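Local coordinates for protein beta-hydroxyacid dehydrogenase, 3-hydroxyisobutyrate dehydrogenase (Saccharomonospora xinjiangensis XJ-54, PDB 6GRL) that reduces imines with S selectivity, a chemistry linked to reductive amination, and probably uses an NADP cofactor bound by its Rossmann-type domain, at residues A[22-27]-A[78-83]; A[106-111]-A[129-134]; A[154-159]-A[172-177]. All coordinates share one frame; numbering follows the deposited sequence. Where two conformers were deposited one is given.

Contact 1: residues A[22-27]-A[78-83]; sequences PVTVLG and RFVVVC
L26 CD1 on strand 23-26 reaches to 4.1 Å from V80 CG1 on strand 79-82. L26 CG stands anti to its carbonyl carbon (chi1 -58°), and CD1 continues the extended chain to meet the valine. T24 lies on the same face. Its OG1 bonds to S77 OG, just ahead of strand 79-82, and to A73 O of helix 70-74. V23, V25, F79 and V81 share the other face. V23 and F79 lie side by side, pointing the same way. In the V23 conformer described, CG1 lies in the F79 ring plane at the edge, 3.9 Å from CD2. V81 CG2 is anti to its carbonyl carbon and comes 4.0 Å from V23 CG1. The strands run parallel: T24 N donates to F79 O at 2.9 Å, and V81 N to T24 O at 2.7 Å, nearly straight (176°). L26 N to V81 O and C83 N to L26 O complete the ladder. G27 belongs to a GxGxxG-like pattern consistent with a Rossmann dinucleotide site; at its positive phi a CB would run into the preceding carbonyl oxygen. Four near-straight bonds thus fix the pairing, apolar side chains pack on both faces, and S77 and A73 pay for the buried T24 hydroxyl.

Contact 2: residues A[106-111]-A[129-134]; sequences LVNLTS and AEYLDG
The beta-alpha-beta unit of strand 105-108, helix 114-126 and strand 130-137 sets N108 across from Y131 and D133. N108 has two conformers. In the one described, CG is anti to the backbone N (chi1 -175°), and the amide crosses the tyrosine. ND2 donates to Y131 OH at 3.1 Å, with the oxygen close to the amide plane. The amide and ring planes are 61° apart. Y131 OH in turn donates to D133 OD2 at 2.6 Å, on the anti lone pair of the carboxylate. N120 of helix 114-126 also bonds to this hydroxyl, and K135 forms a salt bridge with D133 OD1. N108 OD1 turns forward along its own chain, to T110. It takes T110 N, which sits well above the carbonyl plane, in an Asx turn, and T110 OG1 as well, each at 3.0 Å. The two strands are parallel neighbours in the Rossmann-type sheet, joined by the helical crossover. Their ladder runs from L106 N to E130 O (2.8 Å) through L132 to G134 N and N108 O (2.7 Å). Beyond it, the lack of a side chain at G134 lets L109 CD2 pack 3.7 Å from G134 CA. At the other end, L106 CG touches A129 CB at 4.0 Å.

Contact 3: residues A[154-159]-A[172-177]; sequences GSRSAF and VAYHGE
R156 NH2 meets E177 OE2 in a salt bridge of 3.0 Å. The two side chains cross at about a right angle. R156 is bent at chi3 (-108°), which turns its guanidinium back over the other segment. E177 is also bent, at chi2, and its second oxygen, OE1, takes a weak bond from R156 N. The edge of the Y174 ring meets the arginine: CE2 approaches one face of the guanidinium, 3.6 Å from R156 NE. The two planes are steeply inclined, so this is no parallel stack. Close by, G154 N donates to G176 O at 3.0 Å, in the carbonyl plane. At both glycines a CB would press on the preceding carbonyl oxygen. The contact belongs to the beta-alpha-beta unit of strand 149-154, helix 156-166 and strand 171-174. It joins the start of the helix to the end of the last strand of the sheet. S155 is the N-cap; in the conformer described, its OG takes a weak bond from A158 N. One turn into the helix, F159 points toward the strand. Y174 CB sits over the face of the phenylalanine, 3.6 Å from the ring centroid, in a CH-pi contact 17° off the normal. The rings slide past each other obliquely, with planes at 31°. V172, in the conformer described, meets F159 tip to tip, CG1 lying at the ring edge near CE1. An alanine in place of F159 would probably open a gap against Y174 CB and leave V172 CG1 without this packing partner. F159 also rests on F152 and L132, toward the middle of the sheet.

How the contacts relate
The three contacts follow in series along the chain. All lie in its N-terminal, NAD-binding-like part and on one mixed beta-sheet. Contacts 1 and 2 have centres about 10 Å apart. Strands 79-82 and 105-108 are neighbours, and V80 O probably bonds to V107 N between them. Helix 114-126 links the two strands of contact 2. Contact 3 is about 11 Å, centre to centre, from contact 2, and touches it where L132 packs on S155, A158 and F159. Contacts 1 and 3 are about 18 Å apart between centres and do not touch, but helix 156-166, which begins in contact 3, also packs on F79 of contact 1. Together they span the sheet from strand 23-26 to edge strand 171-174, in what is probably the NADP-binding domain.

Contact 1: residues A[22-27]-A[78-83]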
# COMPACT_ATOMS: atom_id res chain seq x y z
N PRO A 22 8.77 25.74 -4.56
CA PRO A 22 7.40 25.77 -5.09
C PRO A 22 6.91 24.37 -5.42
O PRO A 22 7.67 23.51 -5.86
CB PRO A 22 7.52 26.64 -6.35
CG PRO A 22 8.75 27.46 -6.12
CD PRO A 22 9.69 26.58 -5.35
N VAL A 23 5.62 24.14 -5.19
CA VAL A 23 5.00 22.84 -5.41
C VAL A 23 3.67 23.03 -6.13
O VAL A 23 2.93 23.97 -5.84
CB VAL A 23 4.78 22.09 -4.07
CG1 VAL A 23 4.05 20.77 -4.30
CG2 VAL A 23 6.10 21.85 -3.36
N THR A 24 3.39 22.15 -7.09
CA THR A 24 2.10 22.10 -7.76
C THR A 24 1.38 20.82 -7.35
O THR A 24 1.99 19.75 -7.35
CB THR A 24 2.27 22.15 -9.28
OG1 THR A 24 2.69 23.46 -9.67
CG2 THR A 24 0.95 21.83 -9.98
N VAL A 25 0.11 20.94 -6.99
CA VAL A 25 -0.72 19.79 -6.65
C VAL A 25 -1.86 19.71 -7.66
O VAL A 25 -2.65 20.65 -7.79
CB VAL A 25 -1.28 19.88 -5.22
CG1 VAL A 25 -2.17 18.68 -4.92
CG2 VAL A 25 -0.15 19.96 -4.21
N LEU A 26 -1.93 18.59 -8.38
CA LEU A 26 -3.01 18.32 -9.33
C LEU A 26 -3.99 17.36 -8.67
O LEU A 26 -3.66 16.20 -8.41
CB LEU A 26 -2.47 17.73 -10.63
CG LEU A 26 -1.45 18.56 -11.40
CD1 LEU A 26 -1.01 17.81 -12.65
CD2 LEU A 26 -2.02 19.92 -11.76
N GLY A 27 -5.20 17.85 -8.40
CA GLY A 27 -6.22 17.03 -7.77
C GLY A 27 -6.53 17.48 -6.36
O GLY A 27 -5.65 17.46 -5.49
N ARG A 78 8.65 23.37 -10.36
CA ARG A 78 9.41 22.22 -10.84
C ARG A 78 8.91 20.92 -10.23
O ARG A 78 9.02 19.86 -10.85
CB ARG A 78 10.90 22.41 -10.52
CG ARG A 78 11.77 21.19 -10.78
CD ARG A 78 13.22 21.44 -10.43
NE ARG A 78 14.08 20.34 -10.84
CZ ARG A 78 14.59 19.43 -10.02
NH1 ARG A 78 14.32 19.48 -8.72
NH2 ARG A 78 15.36 18.46 -10.49
N PHE A 79 8.34 20.99 -9.02
CA PHE A 79 7.89 19.83 -8.27
C PHE A 79 6.38 19.71 -8.44
O PHE A 79 5.63 20.58 -7.98
CB PHE A 79 8.28 19.99 -6.80
CG PHE A 79 8.19 18.73 -5.99
CD1 PHE A 79 9.16 17.75 -6.11
CD2 PHE A 79 7.16 18.55 -5.09
CE1 PHE A 79 9.09 16.59 -5.35
CE2 PHE A 79 7.08 17.39 -4.33
CZ PHE A 79 8.05 16.42 -4.46
N VAL A 80 5.93 18.64 -9.09
CA VAL A 80 4.52 18.44 -9.41
C VAL A 80 4.04 17.16 -8.73
O VAL A 80 4.58 16.08 -8.99
CB VAL A 80 4.28 18.36 -10.93
CG1 VAL A 80 2.80 18.12 -11.22
CG2 VAL A 80 4.78 19.62 -11.61
N VAL A 81 3.03 17.29 -7.87
CA VAL A 81 2.45 16.17 -7.14
C VAL A 81 1.07 15.88 -7.73
O VAL A 81 0.24 16.79 -7.84
CB VAL A 81 2.36 16.46 -5.64
CG1 VAL A 81 1.76 15.27 -4.90
CG2 VAL A 81 3.73 16.81 -5.08
N VAL A 82 0.83 14.63 -8.10
CA VAL A 82 -0.42 14.20 -8.73
C VAL A 82 -1.18 13.34 -7.73
O VAL A 82 -0.71 12.27 -7.33
CB VAL A 82 -0.16 13.43 -10.03
CG1 VAL A 82 -1.47 13.15 -10.75
CG2 VAL A 82 0.80 14.20 -10.92
N CYS A 83 -2.37 13.81 -7.33
CA CYS A 83 -3.24 13.08 -6.40
C CYS A 83 -4.67 13.15 -6.94
O CYS A 83 -5.47 14.00 -6.53
CB CYS A 83 -3.13 13.64 -4.99
SG CYS A 83 -3.80 12.55 -3.72
O HOH W 1 9.73 23.68 -7.41

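Contact 2: residues A[106-111]-A[129-134]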
# COMPACT_ATOMS: atom_id res chain seq x y z
N LEU A 106 7.98 14.68 -11.21
CA LEU A 106 6.57 14.30 -11.09
C LEU A 106 6.45 13.24 -10.00
O LEU A 106 7.05 12.17 -10.11
CB LEU A 106 6.03 13.78 -12.42
CG LEU A 106 6.28 14.62 -13.67
CD1 LEU A 106 5.57 14.01 -14.87
CD2 LEU A 106 5.85 16.06 -13.46
N VAL A 107 5.67 13.54 -8.97
CA VAL A 107 5.42 12.62 -7.87
C VAL A 107 3.96 12.21 -7.93
O VAL A 107 3.07 13.01 -7.61
CB VAL A 107 5.78 13.24 -6.51
CG1 VAL A 107 5.51 12.25 -5.39
CG2 VAL A 107 7.23 13.68 -6.50
N ASN A 108 3.71 10.97 -8.32
CA ASN A 108 2.35 10.45 -8.48
C ASN A 108 1.96 9.69 -7.21
O ASN A 108 2.56 8.66 -6.89
CB ASN A 108 2.25 9.56 -9.71
CG ASN A 108 0.83 9.09 -9.98
OD1 ASN A 108 -0.13 9.62 -9.41
ND2 ASN A 108 0.69 8.10 -10.86
N LEU A 109 0.97 10.22 -6.50
CA LEU A 109 0.45 9.59 -5.29
C LEU A 109 -0.92 8.96 -5.52
O LEU A 109 -1.60 8.61 -4.55
CB LEU A 109 0.38 10.61 -4.15
CG LEU A 109 1.68 11.33 -3.81
CD1 LEU A 109 1.46 12.32 -2.67
CD2 LEU A 109 2.77 10.34 -3.45
N THR A 110 -1.33 8.82 -6.77
CA THR A 110 -2.63 8.25 -7.10
C THR A 110 -2.57 6.73 -7.09
O THR A 110 -1.55 6.13 -7.45
CB THR A 110 -3.09 8.75 -8.47
OG1 THR A 110 -2.97 10.18 -8.53
CG2 THR A 110 -4.53 8.35 -8.74
N SER A 111 -3.67 6.11 -6.66
CA SER A 111 -3.76 4.66 -6.68
C SER A 111 -3.58 4.14 -8.11
O SER A 111 -3.85 4.84 -9.09
CB SER A 111 -5.11 4.20 -6.12
OG SER A 111 -6.17 4.61 -6.96
N ALA A 129 11.34 14.47 -17.64
CA ALA A 129 11.00 14.65 -16.24
C ALA A 129 11.38 13.40 -15.45
O ALA A 129 11.32 12.28 -15.97
CB ALA A 129 9.51 14.93 -16.06
N GLU A 130 11.79 13.61 -14.20
CA GLU A 130 11.97 12.52 -13.27
C GLU A 130 10.61 12.11 -12.69
O GLU A 130 9.67 12.90 -12.64
CB GLU A 130 12.93 12.91 -12.15
CG GLU A 130 14.39 12.95 -12.59
CD GLU A 130 15.29 13.60 -11.56
OE1 GLU A 130 14.77 14.35 -10.70
OE2 GLU A 130 16.51 13.36 -11.60
N TYR A 131 10.53 10.86 -12.24
CA TYR A 131 9.25 10.31 -11.80
C TYR A 131 9.42 9.51 -10.52
O TYR A 131 10.32 8.67 -10.43
CB TYR A 131 8.63 9.43 -12.89
CG TYR A 131 7.29 8.83 -12.50
CD1 TYR A 131 6.13 9.58 -12.59
CD2 TYR A 131 7.20 7.52 -12.04
CE1 TYR A 131 4.91 9.04 -12.23
CE2 TYR A 131 5.99 6.97 -11.68
CZ TYR A 131 4.84 7.74 -11.77
OH TYR A 131 3.63 7.20 -11.42
N LEU A 132 8.56 9.78 -9.55
CA LEU A 132 8.45 8.97 -8.35
C LEU A 132 7.01 8.53 -8.19
O LEU A 132 6.09 9.35 -8.34
CB LEU A 132 8.92 9.74 -7.10
CG LEU A 132 10.41 10.02 -6.96
CD1 LEU A 132 10.66 11.00 -5.83
CD2 LEU A 132 11.18 8.73 -6.73
N ASP A 133 6.80 7.25 -7.90
CA ASP A 133 5.48 6.73 -7.62
C ASP A 133 5.33 6.54 -6.12
O ASP A 133 6.20 5.94 -5.48
CB ASP A 133 5.23 5.41 -8.35
CG ASP A 133 3.75 5.11 -8.49
OD1 ASP A 133 3.24 4.26 -7.72
OD2 ASP A 133 3.10 5.73 -9.35
N GLY A 134 4.25 7.06 -5.56
CA GLY A 134 4.00 6.96 -4.14
C GLY A 134 2.63 6.39 -3.84
O GLY A 134 1.68 6.57 -4.61
O HOH W 2 0.61 5.43 -9.46

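Contact 3: residues A[154-159]-A[172-177]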
# COMPACT_ATOMS: atom_id res chain seq x y z
N GLY A 154 11.04 4.34 -7.71
CA GLY A 154 11.52 5.10 -8.84
C GLY A 154 12.99 5.41 -8.67
O GLY A 154 13.70 4.75 -7.90
N SER A 155 13.45 6.42 -9.40
CA SER A 155 14.86 6.79 -9.37
C SER A 155 15.30 7.13 -7.96
O SER A 155 14.67 7.94 -7.27
CB SER A 155 15.11 7.98 -10.30
OG SER A 155 16.34 8.62 -9.98
N ARG A 156 16.39 6.49 -7.52
CA ARG A 156 16.90 6.72 -6.17
C ARG A 156 17.42 8.15 -6.01
O ARG A 156 17.28 8.75 -4.94
CB ARG A 156 18.00 5.71 -5.85
CG ARG A 156 18.22 5.49 -4.36
CD ARG A 156 19.33 4.48 -4.11
NE ARG A 156 18.80 3.21 -3.61
CZ ARG A 156 18.62 2.14 -4.37
NH1 ARG A 156 18.14 1.02 -3.84
NH2 ARG A 156 18.93 2.17 -5.66
N SER A 157 18.03 8.70 -7.07
CA SER A 157 18.55 10.06 -6.98
C SER A 157 17.42 11.07 -6.79
O SER A 157 17.57 12.04 -6.04
CB SER A 157 19.35 10.39 -8.24
OG SER A 157 18.52 10.43 -9.39
N ALA A 158 16.28 10.85 -7.45
CA ALA A 158 15.15 11.75 -7.29
C ALA A 158 14.55 11.64 -5.89
O ALA A 158 14.11 12.64 -5.31
CB ALA A 158 14.09 11.47 -8.35
N PHE A 159 14.52 10.42 -5.33
CA PHE A 159 14.00 10.25 -3.98
C PHE A 159 14.92 10.91 -2.96
O PHE A 159 14.45 11.61 -2.05
CB PHE A 159 13.83 8.77 -3.66
CG PHE A 159 13.42 8.50 -2.25
CD1 PHE A 159 12.09 8.58 -1.88
CD2 PHE A 159 14.36 8.19 -1.28
CE1 PHE A 159 11.70 8.34 -0.57
CE2 PHE A 159 13.98 7.95 0.02
CZ PHE A 159 12.65 8.03 0.38
N VAL A 172 7.96 8.12 5.46
CA VAL A 172 8.33 7.86 4.07
C VAL A 172 9.34 6.72 4.02
O VAL A 172 10.26 6.66 4.84
CB VAL A 172 8.89 9.13 3.40
CG1 VAL A 172 9.59 8.80 2.10
CG2 VAL A 172 7.78 10.14 3.17
N ALA A 173 9.18 5.82 3.04
CA ALA A 173 10.08 4.70 2.85
C ALA A 173 10.28 4.49 1.35
O ALA A 173 9.35 4.65 0.56
CB ALA A 173 9.52 3.42 3.48
N TYR A 174 11.51 4.16 0.97
CA TYR A 174 11.88 3.93 -0.42
C TYR A 174 12.03 2.43 -0.67
O TYR A 174 12.63 1.72 0.14
CB TYR A 174 13.19 4.65 -0.76
CG TYR A 174 13.65 4.49 -2.19
CD1 TYR A 174 13.01 5.15 -3.23
CD2 TYR A 174 14.74 3.68 -2.49
CE1 TYR A 174 13.43 5.00 -4.54
CE2 TYR A 174 15.17 3.53 -3.80
CZ TYR A 174 14.52 4.19 -4.82
OH TYR A 174 14.95 4.05 -6.11
N HIS A 175 11.48 1.96 -1.79
CA HIS A 175 11.40 0.53 -2.05
C HIS A 175 12.27 0.04 -3.20
O HIS A 175 12.51 -1.16 -3.29
CB HIS A 175 9.95 0.12 -2.32
CG HIS A 175 9.15 -0.08 -1.07
ND1 HIS A 175 8.42 0.93 -0.47
CD2 HIS A 175 8.97 -1.18 -0.29
CE1 HIS A 175 7.83 0.46 0.61
NE2 HIS A 175 8.14 -0.81 0.74
N GLY A 176 12.75 0.92 -4.06
CA GLY A 176 13.68 0.50 -5.10
C GLY A 176 13.49 1.30 -6.37
O GLY A 176 12.63 2.17 -6.47
N GLU A 177 14.34 0.97 -7.35
CA GLU A 177 14.36 1.71 -8.61
C GLU A 177 13.16 1.38 -9.49
O GLU A 177 12.68 2.25 -10.22
CB GLU A 177 15.66 1.41 -9.37
CG GLU A 177 16.92 1.75 -8.60
CD GLU A 177 17.40 3.16 -8.86
OE1 GLU A 177 16.80 3.84 -9.73
OE2 GLU A 177 18.37 3.60 -8.21